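Formate dehydrogenase (Staphylococcus aureus, PDB 6TTB) probably catalyses the NAD-dependent oxidation of formate to carbon dioxide, passing a hydride to the nicotinamide of the bound cofactor. Local coordinates at residues T244-L249 and V272-G277. Residues are numbered along the deposited sequence; the frame is centred on the assembly and turned at random.
With NAD (nicotinamide-adenine-dinucleotide), chain C.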
loop_
_atom_site.group_PDB
_atom_site.type_symbol
_atom_site.label_atom_id
_atom_site.label_comp_id
_atom_site.label_asym_id
_atom_site.label_seq_id
_atom_site.Cartn_x
_atom_site.Cartn_y
_atom_site.Cartn_z
ATOM N N THR A 244 3.080 -13.378 -0.560
ATOM C CA THR A 244 1.879 -13.125 0.194
ATOM C C THR A 244 1.236 -14.463 0.479
ATOM O O THR A 244 1.208 -15.338 -0.404
ATOM C CB THR A 244 0.980 -12.092 -0.529
ATOM O OG1 THR A 244 -0.211 -11.838 0.199
ATOM C CG2 THR A 244 0.560 -12.467 -1.923
ATOM N N ILE A 245 0.682 -14.587 1.691
ATOM C CA ILE A 245 0.190 -15.849 2.249
ATOM C C ILE A 245 -1.316 -15.867 2.172
ATOM O O ILE A 245 -1.980 -14.959 2.696
ATOM C CB ILE A 245 0.601 -15.941 3.718
ATOM C CG1 ILE A 245 2.085 -15.606 3.913
ATOM C CG2 ILE A 245 0.161 -17.233 4.341
ATOM C CD1 ILE A 245 3.034 -16.735 4.001
ATOM N N HIS A 246 -1.853 -16.919 1.591
ATOM C CA HIS A 246 -3.306 -17.079 1.516
ATOM C C HIS A 246 -3.667 -18.509 1.807
ATOM O O HIS A 246 -4.510 -19.076 1.125
ATOM C CB HIS A 246 -3.896 -16.538 0.168
ATOM C CG HIS A 246 -3.525 -15.105 -0.026
ATOM N ND1 HIS A 246 -4.091 -14.109 0.748
ATOM C CD2 HIS A 246 -2.432 -14.542 -0.643
ATOM C CE1 HIS A 246 -3.510 -12.968 0.454
ATOM N NE2 HIS A 246 -2.468 -13.217 -0.394
ATOM N N ALA A 247 -2.963 -19.083 2.785
ATOM C CA ALA A 247 -3.109 -20.478 3.159
ATOM C C ALA A 247 -3.822 -20.556 4.511
ATOM O O ALA A 247 -3.682 -19.655 5.348
ATOM C CB ALA A 247 -1.736 -21.107 3.232
ATOM N N PRO A 248 -4.602 -21.633 4.792
ATOM C CA PRO A 248 -5.305 -21.754 6.082
ATOM C C PRO A 248 -4.277 -22.108 7.147
ATOM O O PRO A 248 -3.108 -22.298 6.837
ATOM C CB PRO A 248 -6.353 -22.871 5.852
ATOM C CG PRO A 248 -6.400 -23.029 4.341
ATOM C CD PRO A 248 -4.976 -22.707 3.865
ATOM N N LEU A 249 -4.682 -22.077 8.407
ATOM C CA LEU A 249 -3.790 -22.548 9.455
ATOM C C LEU A 249 -4.111 -24.010 9.718
ATOM O O LEU A 249 -5.089 -24.295 10.431
ATOM C CB LEU A 249 -4.067 -21.732 10.704
ATOM C CG LEU A 249 -3.262 -22.134 11.935
ATOM C CD1 LEU A 249 -1.720 -22.077 11.696
ATOM C CD2 LEU A 249 -3.678 -21.273 13.117
ATOM N N VAL A 272 4.089 -10.765 3.168
ATOM C CA VAL A 272 2.792 -10.231 3.507
ATOM C C VAL A 272 1.930 -11.392 3.903
ATOM O O VAL A 272 1.864 -12.394 3.211
ATOM C CB VAL A 272 2.146 -9.421 2.377
ATOM C CG1 VAL A 272 0.645 -9.263 2.564
ATOM C CG2 VAL A 272 2.752 -8.070 2.317
ATOM N N ASN A 273 1.307 -11.232 5.055
ATOM C CA ASN A 273 0.542 -12.290 5.623
ATOM C C ASN A 273 -0.705 -11.684 6.242
ATOM O O ASN A 273 -0.649 -11.114 7.322
ATOM C CB ASN A 273 1.348 -13.070 6.618
ATOM C CG ASN A 273 0.475 -14.014 7.408
ATOM O OD1 ASN A 273 -0.623 -14.384 6.939
ATOM N ND2 ASN A 273 0.961 -14.436 8.601
ATOM N N THR A 274 -1.800 -11.809 5.507
ATOM C CA THR A 274 -3.099 -11.508 5.977
ATOM C C THR A 274 -3.941 -12.805 6.082
ATOM O O THR A 274 -5.194 -12.766 5.896
ATOM C CB THR A 274 -3.769 -10.733 4.871
ATOM O OG1 THR A 274 -3.569 -11.514 3.665
ATOM C CG2 THR A 274 -3.223 -9.331 4.782
ATOM N N ALA A 275 -3.258 -13.968 6.249
ATOM C CA ALA A 275 -3.959 -15.236 6.416
ATOM C C ALA A 275 -4.102 -15.529 7.912
ATOM O O ALA A 275 -5.107 -15.140 8.495
ATOM C CB ALA A 275 -3.346 -16.342 5.615
ATOM N N ARG A 276 -3.095 -16.115 8.567
ATOM C CA ARG A 276 -3.168 -16.173 10.032
ATOM C C ARG A 276 -1.793 -15.984 10.674
ATOM O O ARG A 276 -0.824 -16.564 10.234
ATOM C CB ARG A 276 -3.939 -17.386 10.614
ATOM C CG ARG A 276 -4.980 -18.024 9.709
ATOM C CD ARG A 276 -6.347 -18.176 10.342
ATOM N NE ARG A 276 -7.216 -19.000 9.471
ATOM C CZ ARG A 276 -7.703 -20.207 9.779
ATOM N NH1 ARG A 276 -7.420 -20.757 10.945
ATOM N NH2 ARG A 276 -8.428 -20.882 8.895
ATOM N N GLY A 277 -1.770 -15.240 11.794
ATOM C CA GLY A 277 -0.563 -14.930 12.542
ATOM C C GLY A 277 0.408 -16.100 12.658
ATOM O O GLY A 277 1.616 -15.915 12.429
HETATM P PA NAD C . -9.112 -21.078 0.413
HETATM O O1A NAD C . -9.480 -22.399 0.999
HETATM O O2A NAD C . -9.800 -20.536 -0.826
HETATM O O5B NAD C . -7.512 -20.963 0.259
HETATM C C5B NAD C . -6.621 -21.897 0.902
HETATM C C4B NAD C . -5.908 -22.677 -0.174
HETATM O O4B NAD C . -4.581 -22.959 0.309
HETATM C C3B NAD C . -6.555 -24.031 -0.554
HETATM O O3B NAD C . -7.196 -24.080 -1.828
HETATM C C2B NAD C . -5.424 -25.062 -0.459
HETATM O O2B NAD C . -5.253 -25.813 -1.643
HETATM C C1B NAD C . -4.179 -24.247 -0.076
HETATM N N9A NAD C . -3.390 -24.875 0.989
HETATM C C8A NAD C . -3.788 -25.926 1.805
HETATM N N7A NAD C . -2.821 -26.397 2.559
HETATM C C5A NAD C . -1.688 -25.692 2.157
HETATM C C6A NAD C . -0.314 -25.761 2.530
HETATM N N6A NAD C . 0.192 -26.650 3.366
HETATM N N1A NAD C . 0.554 -24.959 1.863
HETATM C C2A NAD C . 0.060 -24.084 0.972
HETATM N N3A NAD C . -1.202 -23.899 0.574
HETATM C C4A NAD C . -2.036 -24.740 1.195
HETATM O O3 NAD C . -9.294 -20.014 1.534
HETATM P PN NAD C . -9.286 -18.478 1.258
HETATM O O1N NAD C . -10.731 -18.054 1.219
HETATM O O2N NAD C . -8.410 -18.186 0.074
HETATM O O5D NAD C . -8.576 -17.952 2.615
HETATM C C5D NAD C . -7.131 -17.742 2.628
HETATM C C4D NAD C . -6.726 -17.580 4.052
HETATM O O4D NAD C . -6.942 -16.196 4.420
HETATM C C3D NAD C . -7.564 -18.457 5.012
HETATM O O3D NAD C . -6.805 -19.499 5.606
HETATM C C2D NAD C . -8.165 -17.468 6.015
HETATM O O2D NAD C . -7.986 -17.792 7.388
HETATM C C1D NAD C . -7.499 -16.138 5.715
HETATM N N1N NAD C . -8.511 -15.071 5.769
HETATM C C2N NAD C . -8.303 -13.949 6.631
HETATM C C3N NAD C . -9.259 -12.910 6.698
HETATM C C7N NAD C . -8.913 -11.584 7.377
HETATM O O7N NAD C . -9.827 -10.901 7.837
HETATM N N7N NAD C . -7.626 -11.188 7.428
HETATM C C4N NAD C . -10.538 -13.135 6.068
HETATM C C5N NAD C . -10.736 -14.267 5.248
HETATM C C6N NAD C . -9.719 -15.236 5.138
HETATM O O HOH W 1 -5.438 -14.217 3.308
#
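The C-terminal ends of two adjacent parallel strands of the Rossmann-type NAD-binding domain, 242-245 and 269-273, meet where Thr244 runs beside Val272, and the loops that follow carry the contact on to the cofactor. Ile245 N donates to Val272 O at 2.9 Å, and the same carbonyl receives a CA-H...O contact from Thr244. On one side of the sheet the side chains of Thr244 and Val272 run alongside each other, with Thr244 OG1 3.6 Å from Val272 CG1, and both touch helix 144-160. On the other, Ile245 CG1 packs 3.8 Å from Asn273 CB, while its CG2 reaches the methyl of Ala275.

Beyond the strands, Asn273 shapes the second loop as an Asx turn. With CG anti to its backbone N (chi1 169°), OD1 accepts from Ala275 N at 2.8 Å, and ND2 bonds Arg276 O almost straight, although from above that carbonyl's plane. Ala275 CB lies against Ala247 O. Strand 242-245, helix 259-264 and strand 269-273 form a beta-alpha-beta unit, and its two loops, side by side at the carboxyl edge of the parallel sheet, make up part of the NAD pocket.

His246 is gripped at both ring nitrogens: NE2 shares a 2.7 Å hydrogen bond with Thr244 OG1, and ND1 bonds a water that donates to NAD O4D. Thr274 O accepts a hydrogen bond from NAD N7N, the carboxamide nitrogen, at 3.3 Å, which should help to fix the rotation of the carboxamide. The Arg276 guanidinium lies with one face against Leu249 N, its NH1 3.5 Å from Leu249 CB. Its NE donates to O2D of the nicotinamide ribose of NAD, though the modelled separation of 2.5 Å is doubtfully short, while NH1 forms a salt bridge with Asp122.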